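Local coordinates for DNA-binding protein HU (Anabaena sp., PDB 1P71) that binds and bends DNA as a homodimeric bacterial histone-like protein, wrapping it to stabilise it against denaturation, at residues S52-A57 against A73-A78; V45-F50 against P77-G82. All coordinates share one frame; numbering follows the deposited sequence.

Interaction 1: S52-A57 against A73-A78; sequences SRERKA and ATRVPA. With nucleotides of chain A.
Arg53 and Val76, and next to them Arg55 and Thr74, are the hydrogen-bonded pairs of an antiparallel ladder, each joined backbone N to O in both directions, all four distances between 2.8 and 3.0 Å. On the DNA-facing side, the arginines lie over small apolar groups. The extended chain of Arg53 lays one guanidinium face over Ala78, whose CB is 3.4 Å from CZ. The Arg55 chain folds at chi2 (-78°), which brings its guanidinium across Val76: CG2 lies over the centre of one face, and O3' of DT11 of chain A over the opposite one. This ladder belongs to the beta-hairpin arm with which HU-family dimers embrace DNA. Two hydrogen bonds reach the DNA backbone: a weak one from Arg55 NH1 to OP1 of DT12 of chain A and, just past the strand, a nearly straight one from Lys56 N to OP1 of DT11 of chain A (3.2 Å). Arg55 NH1 also reaches Glu54 O, above the carbonyl plane. The other side of the sheet carries Glu54 and Arg75 side by side, in a long salt bridge between OE2 and NE (3.5 Å); a water donating to Glu54 OE1 and accepting from Arg75 NE links them again.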
loop_
_atom_site.group_PDB
_atom_site.type_symbol
_atom_site.label_atom_id
_atom_site.label_comp_id
_atom_site.label_asym_id
_atom_site.label_seq_id
_atom_site.Cartn_x
_atom_site.Cartn_y
_atom_site.Cartn_z
ATOM N N SER C 52 -9.033 6.356 -2.120
ATOM C CA SER C 52 -8.855 7.675 -2.673
ATOM C C SER C 52 -9.152 8.682 -1.543
ATOM O O SER C 52 -10.117 8.525 -0.802
ATOM C CB SER C 52 -9.831 7.832 -3.840
ATOM O OG SER C 52 -9.481 8.904 -4.676
ATOM N N ARG C 53 -8.305 9.696 -1.399
ATOM C CA ARG C 53 -8.542 10.758 -0.437
ATOM C C ARG C 53 -8.684 12.090 -1.150
ATOM O O ARG C 53 -7.897 12.401 -2.039
ATOM C CB ARG C 53 -7.417 10.811 0.595
ATOM C CG ARG C 53 -7.561 9.664 1.586
ATOM C CD ARG C 53 -6.713 9.741 2.819
ATOM N NE ARG C 53 -6.783 8.463 3.526
ATOM C CZ ARG C 53 -5.798 7.934 4.231
ATOM N NH1 ARG C 53 -4.636 8.567 4.323
ATOM N NH2 ARG C 53 -5.974 6.760 4.841
ATOM N N GLU C 54 -9.695 12.861 -0.758
ATOM C CA GLU C 54 -9.866 14.213 -1.266
ATOM C C GLU C 54 -8.806 15.108 -0.664
ATOM O O GLU C 54 -8.439 14.953 0.503
ATOM C CB GLU C 54 -11.261 14.764 -0.963
ATOM C CG GLU C 54 -12.397 13.999 -1.610
ATOM C CD GLU C 54 -12.381 14.038 -3.138
ATOM O OE1 GLU C 54 -12.554 15.129 -3.732
ATOM O OE2 GLU C 54 -12.211 12.972 -3.753
ATOM N N ARG C 55 -8.277 16.003 -1.492
ATOM C CA ARG C 55 -7.358 17.060 -1.055
ATOM C C ARG C 55 -7.957 18.396 -1.482
ATOM O O ARG C 55 -8.189 18.606 -2.663
ATOM C CB ARG C 55 -5.984 16.866 -1.710
ATOM C CG ARG C 55 -5.180 15.654 -1.189
ATOM C CD ARG C 55 -4.545 15.936 0.136
ATOM N NE ARG C 55 -3.817 14.816 0.736
ATOM C CZ ARG C 55 -4.378 13.839 1.448
ATOM N NH1 ARG C 55 -5.702 13.803 1.621
ATOM N NH2 ARG C 55 -3.602 12.890 1.984
ATOM N N LYS C 56 -8.248 19.268 -0.515
ATOM C CA LYS C 56 -8.733 20.623 -0.774
ATOM C C LYS C 56 -7.658 21.437 -1.467
ATOM O O LYS C 56 -6.465 21.130 -1.323
ATOM C CB LYS C 56 -9.022 21.324 0.561
ATOM C CG LYS C 56 -10.350 20.997 1.210
ATOM C CD LYS C 56 -10.424 21.730 2.558
ATOM C CE LYS C 56 -11.817 21.591 3.206
ATOM N NZ LYS C 56 -12.630 20.451 2.642
ATOM N N ALA C 57 -8.068 22.490 -2.165
ATOM C CA ALA C 57 -7.143 23.482 -2.689
ATOM C C ALA C 57 -6.344 24.057 -1.545
ATOM O O ALA C 57 -6.854 24.167 -0.421
ATOM C CB ALA C 57 -7.882 24.603 -3.379
ATOM N N ALA C 73 -7.690 21.716 -5.891
ATOM C CA ALA C 73 -8.177 20.491 -5.247
ATOM C C ALA C 73 -7.832 19.285 -6.102
ATOM O O ALA C 73 -7.835 19.375 -7.317
ATOM C CB ALA C 73 -9.674 20.562 -5.064
ATOM N N THR C 74 -7.536 18.153 -5.460
ATOM C CA THR C 74 -7.271 16.909 -6.178
ATOM C C THR C 74 -7.725 15.698 -5.366
ATOM O O THR C 74 -8.374 15.856 -4.327
ATOM C CB THR C 74 -5.752 16.813 -6.594
ATOM O OG1 THR C 74 -5.552 15.673 -7.451
ATOM C CG2 THR C 74 -4.804 16.587 -5.372
ATOM N N ARG C 75 -7.442 14.501 -5.882
ATOM C CA ARG C 75 -7.602 13.244 -5.147
ATOM C C ARG C 75 -6.296 12.503 -5.253
ATOM O O ARG C 75 -5.616 12.573 -6.277
ATOM C CB ARG C 75 -8.682 12.338 -5.742
ATOM C CG ARG C 75 -9.997 12.980 -6.130
ATOM C CD ARG C 75 -10.854 12.107 -7.045
ATOM N NE ARG C 75 -12.183 12.683 -7.276
ATOM C CZ ARG C 75 -13.102 12.210 -8.136
ATOM N NH1 ARG C 75 -12.859 11.158 -8.904
ATOM N NH2 ARG C 75 -14.270 12.812 -8.226
ATOM N N VAL C 76 -5.949 11.774 -4.200
ATOM C CA VAL C 76 -4.728 10.988 -4.190
ATOM C C VAL C 76 -5.006 9.602 -3.631
ATOM O O VAL C 76 -5.873 9.442 -2.785
ATOM C CB VAL C 76 -3.638 11.664 -3.315
ATOM C CG1 VAL C 76 -3.208 13.027 -3.918
ATOM C CG2 VAL C 76 -4.120 11.811 -1.865
ATOM N N PRO C 77 -4.270 8.596 -4.088
ATOM C CA PRO C 77 -4.377 7.268 -3.482
ATOM C C PRO C 77 -3.737 7.263 -2.073
ATOM O O PRO C 77 -2.764 7.994 -1.822
ATOM C CB PRO C 77 -3.628 6.372 -4.478
ATOM C CG PRO C 77 -2.731 7.271 -5.253
ATOM C CD PRO C 77 -3.279 8.643 -5.185
ATOM N N ALA C 78 -4.317 6.508 -1.145
ATOM C CA ALA C 78 -3.785 6.437 0.209
ATOM C C ALA C 78 -3.785 5.002 0.731
ATOM O O ALA C 78 -4.701 4.230 0.434
ATOM C CB ALA C 78 -4.572 7.344 1.123
ATOM P P DT A 11 -7.310 19.504 3.709
ATOM O OP1 DT A 11 -7.973 18.706 2.635
ATOM O OP2 DT A 11 -8.142 20.159 4.744
ATOM O "O5'" DT A 11 -6.212 18.572 4.445
ATOM C "C5'" DT A 11 -5.073 18.123 3.721
ATOM C "C4'" DT A 11 -4.316 16.956 4.349
ATOM O "O4'" DT A 11 -3.143 17.503 4.973
ATOM C "C3'" DT A 11 -5.012 16.053 5.375
ATOM O "O3'" DT A 11 -4.914 14.718 4.890
ATOM C "C2'" DT A 11 -4.165 16.176 6.629
ATOM C "C1'" DT A 11 -2.866 16.838 6.178
ATOM N N1 DT A 11 -2.407 17.840 7.207
ATOM C C2 DT A 11 -1.156 17.713 7.802
ATOM O O2 DT A 11 -0.357 16.846 7.526
ATOM N N3 DT A 11 -0.873 18.670 8.742
ATOM C C4 DT A 11 -1.689 19.717 9.167
ATOM O O4 DT A 11 -1.330 20.517 10.028
ATOM C C5 DT A 11 -2.983 19.790 8.524
ATOM C C7 DT A 11 -3.969 20.874 8.885
ATOM C C6 DT A 11 -3.276 18.857 7.594
ATOM P P DT A 12 -5.635 13.435 5.523
ATOM O OP1 DT A 12 -5.932 12.503 4.422
ATOM O OP2 DT A 12 -6.698 13.886 6.443
ATOM O "O5'" DT A 12 -4.466 12.768 6.378
ATOM C "C5'" DT A 12 -3.295 12.206 5.801
ATOM C "C4'" DT A 12 -2.412 11.693 6.931
ATOM O "O4'" DT A 12 -1.881 12.804 7.703
ATOM C "C3'" DT A 12 -3.093 10.750 7.927
ATOM O "O3'" DT A 12 -2.395 9.489 7.901
ATOM C "C2'" DT A 12 -3.028 11.474 9.274
ATOM C "C1'" DT A 12 -1.927 12.505 9.099
ATOM N N1 DT A 12 -2.065 13.834 9.851
ATOM C C2 DT A 12 -1.004 14.297 10.585
ATOM O O2 DT A 12 0.017 13.654 10.665
ATOM N N3 DT A 12 -1.182 15.516 11.209
ATOM C C4 DT A 12 -2.313 16.308 11.148
ATOM O O4 DT A 12 -2.405 17.385 11.725
ATOM C C5 DT A 12 -3.398 15.774 10.359
ATOM C C7 DT A 12 -4.693 16.523 10.216
ATOM C C6 DT A 12 -3.215 14.592 9.755
HETATM O O HOH W 1 -13.104 15.415 -6.330
HETATM O O HOH W 2 -10.792 17.069 -4.161
#

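Interaction 2: V45-F50 against P77-G82; sequences VGFGSF and PAFSAG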
loop_
_atom_site.group_PDB
_atom_site.type_symbol
_atom_site.label_atom_id
_atom_site.label_comp_id
_atom_site.label_asym_id
_atom_site.label_seq_id
_atom_site.Cartn_x
_atom_site.Cartn_y
_atom_site.Cartn_z
ATOM N N VAL C 45 -7.579 -7.535 5.212
ATOM C CA VAL C 45 -7.407 -7.666 6.658
ATOM C C VAL C 45 -5.970 -8.072 7.050
ATOM O O VAL C 45 -5.404 -9.031 6.493
ATOM C CB VAL C 45 -8.428 -8.644 7.269
ATOM N N GLY C 46 -5.387 -7.308 7.981
ATOM C CA GLY C 46 -4.042 -7.538 8.481
ATOM C C GLY C 46 -2.971 -6.793 7.716
ATOM O O GLY C 46 -1.999 -6.289 8.308
ATOM N N PHE C 47 -3.155 -6.696 6.404
ATOM C CA PHE C 47 -2.190 -6.044 5.531
ATOM C C PHE C 47 -2.418 -4.542 5.490
ATOM O O PHE C 47 -1.532 -3.760 5.828
ATOM C CB PHE C 47 -2.244 -6.630 4.123
ATOM C CG PHE C 47 -1.278 -5.985 3.171
ATOM C CD1 PHE C 47 0.075 -6.353 3.164
ATOM C CD2 PHE C 47 -1.713 -4.984 2.300
ATOM C CE1 PHE C 47 0.970 -5.746 2.291
ATOM C CE2 PHE C 47 -0.836 -4.364 1.430
ATOM C CZ PHE C 47 0.510 -4.733 1.426
ATOM N N GLY C 48 -3.598 -4.140 5.024
ATOM C CA GLY C 48 -3.953 -2.738 5.030
ATOM C C GLY C 48 -5.049 -2.419 4.040
ATOM O O GLY C 48 -5.602 -3.321 3.398
ATOM N N SER C 49 -5.353 -1.131 3.919
ATOM C CA SER C 49 -6.382 -0.676 2.994
ATOM C C SER C 49 -5.846 0.426 2.086
ATOM O O SER C 49 -4.943 1.191 2.456
ATOM C CB SER C 49 -7.593 -0.168 3.761
ATOM O OG SER C 49 -7.271 1.066 4.370
ATOM N N PHE C 50 -6.445 0.505 0.907
ATOM C CA PHE C 50 -6.137 1.495 -0.104
ATOM C C PHE C 50 -7.424 2.250 -0.415
ATOM O O PHE C 50 -8.478 1.634 -0.567
ATOM C CB PHE C 50 -5.709 0.815 -1.405
ATOM C CG PHE C 50 -4.410 0.060 -1.323
ATOM C CD1 PHE C 50 -4.405 -1.289 -0.960
ATOM C CD2 PHE C 50 -3.208 0.677 -1.678
ATOM C CE1 PHE C 50 -3.221 -2.013 -0.913
ATOM C CE2 PHE C 50 -2.009 -0.034 -1.634
ATOM C CZ PHE C 50 -2.014 -1.372 -1.247
ATOM N N PRO C 77 -4.270 8.596 -4.088
ATOM C CA PRO C 77 -4.377 7.268 -3.482
ATOM C C PRO C 77 -3.737 7.263 -2.073
ATOM O O PRO C 77 -2.764 7.994 -1.822
ATOM C CB PRO C 77 -3.628 6.372 -4.478
ATOM C CG PRO C 77 -2.731 7.271 -5.253
ATOM C CD PRO C 77 -3.279 8.643 -5.185
ATOM N N ALA C 78 -4.317 6.508 -1.145
ATOM C CA ALA C 78 -3.785 6.437 0.209
ATOM C C ALA C 78 -3.785 5.002 0.731
ATOM O O ALA C 78 -4.701 4.230 0.434
ATOM C CB ALA C 78 -4.572 7.344 1.123
ATOM N N PHE C 79 -2.740 4.645 1.470
ATOM C CA PHE C 79 -2.612 3.324 2.083
ATOM C C PHE C 79 -2.630 3.453 3.609
ATOM O O PHE C 79 -2.003 4.352 4.147
ATOM C CB PHE C 79 -1.315 2.652 1.620
ATOM C CG PHE C 79 -1.052 1.295 2.256
ATOM C CD1 PHE C 79 -1.817 0.200 1.909
ATOM C CD2 PHE C 79 -0.052 1.139 3.217
ATOM C CE1 PHE C 79 -1.583 -1.056 2.477
ATOM C CE2 PHE C 79 0.192 -0.115 3.790
ATOM C CZ PHE C 79 -0.588 -1.209 3.416
ATOM N N SER C 80 -3.360 2.586 4.299
ATOM C CA SER C 80 -3.284 2.532 5.762
ATOM C C SER C 80 -2.978 1.122 6.165
ATOM O O SER C 80 -3.767 0.230 5.919
ATOM C CB SER C 80 -4.599 2.976 6.421
ATOM O OG SER C 80 -4.976 4.246 5.923
ATOM N N ALA C 81 -1.816 0.933 6.759
ATOM C CA ALA C 81 -1.299 -0.383 7.085
ATOM C C ALA C 81 -2.134 -1.018 8.181
ATOM O O ALA C 81 -2.560 -0.348 9.092
ATOM C CB ALA C 81 0.151 -0.281 7.512
ATOM N N GLY C 82 -2.373 -2.318 8.057
ATOM C CA GLY C 82 -3.157 -3.049 9.034
ATOM C C GLY C 82 -2.297 -3.423 10.217
ATOM O O GLY C 82 -1.075 -3.267 10.168
HETATM O O HOH W 3 -6.580 3.933 3.483
#
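Phe79 packs its ring against two phenylalanines of the facing segment, and this aromatic cluster is the dense side of the contact. With CG anti to its backbone N (chi1 177°), the Phe79 ring extends across the neighbouring strand, where CD1 lies over one face of the Phe50 ring, offset toward the rim and 3.5 Å from CZ. The two planes are inclined at 48°. Further along the ring, CE1 of Phe79 meets CE2 of Phe47, also at 3.5 Å, with the planes at 58°. An alanine in place of Phe50 would probably open a gap under Phe79 and leave its ring freer to turn. Gly48 passes close against the Phe79 ring and the facing backbone, its CA 3.1 Å from Ser80 O; a side chain there would collide with Phe79 CZ and that carbonyl. Phe47 and Gly48 form a classic beta bulge against strand 42-44. The reverse side of the sheet is looser and polar: Ser49 and Ser80, a hydrogen-bonded pair, keep their hydroxyls apart but share a water, 3.1 Å from Ser49 OG and 2.9 Å from Ser80 OG, and Ser80 also packs on a DNA phosphate. Just past the last bridge, Gly82 N, at the N-cap position of helix 83-89, donates to Phe47 O (2.8 Å) from above the carbonyl plane. Around the cluster, Phe50 rests on Ile32 and Val36 of helix 18-37, bonds through its backbone to Val42 of strand 42-44 and meets Phe79 of the second subunit edge-to-face, while Phe47 lies against Phe85 of helix 83-89 and Ile33 of the second subunit.

Overall arrangement
After helices 3-14 and 18-37 and the short strand 42-44, the chain enters 45-50 and runs straight on through 52-57 to the far end of the arm. It returns through 73-78, where interaction 1 closes a loop with 15 residues between its segments, and then through 77-82, where interaction 2 closes the wider one. Interaction 1 is thus nested within interaction 2, the order expected of two contacts along one hairpin. The two share Pro77 and Ala78, and Arg53 meets Ser80 in a weak hydrogen bond, although their centres lie about 17 Å apart. Interaction 2 ties the hairpin base to the helical dimer body and helix 83-89; interaction 1 carries the same strands outward along DNA.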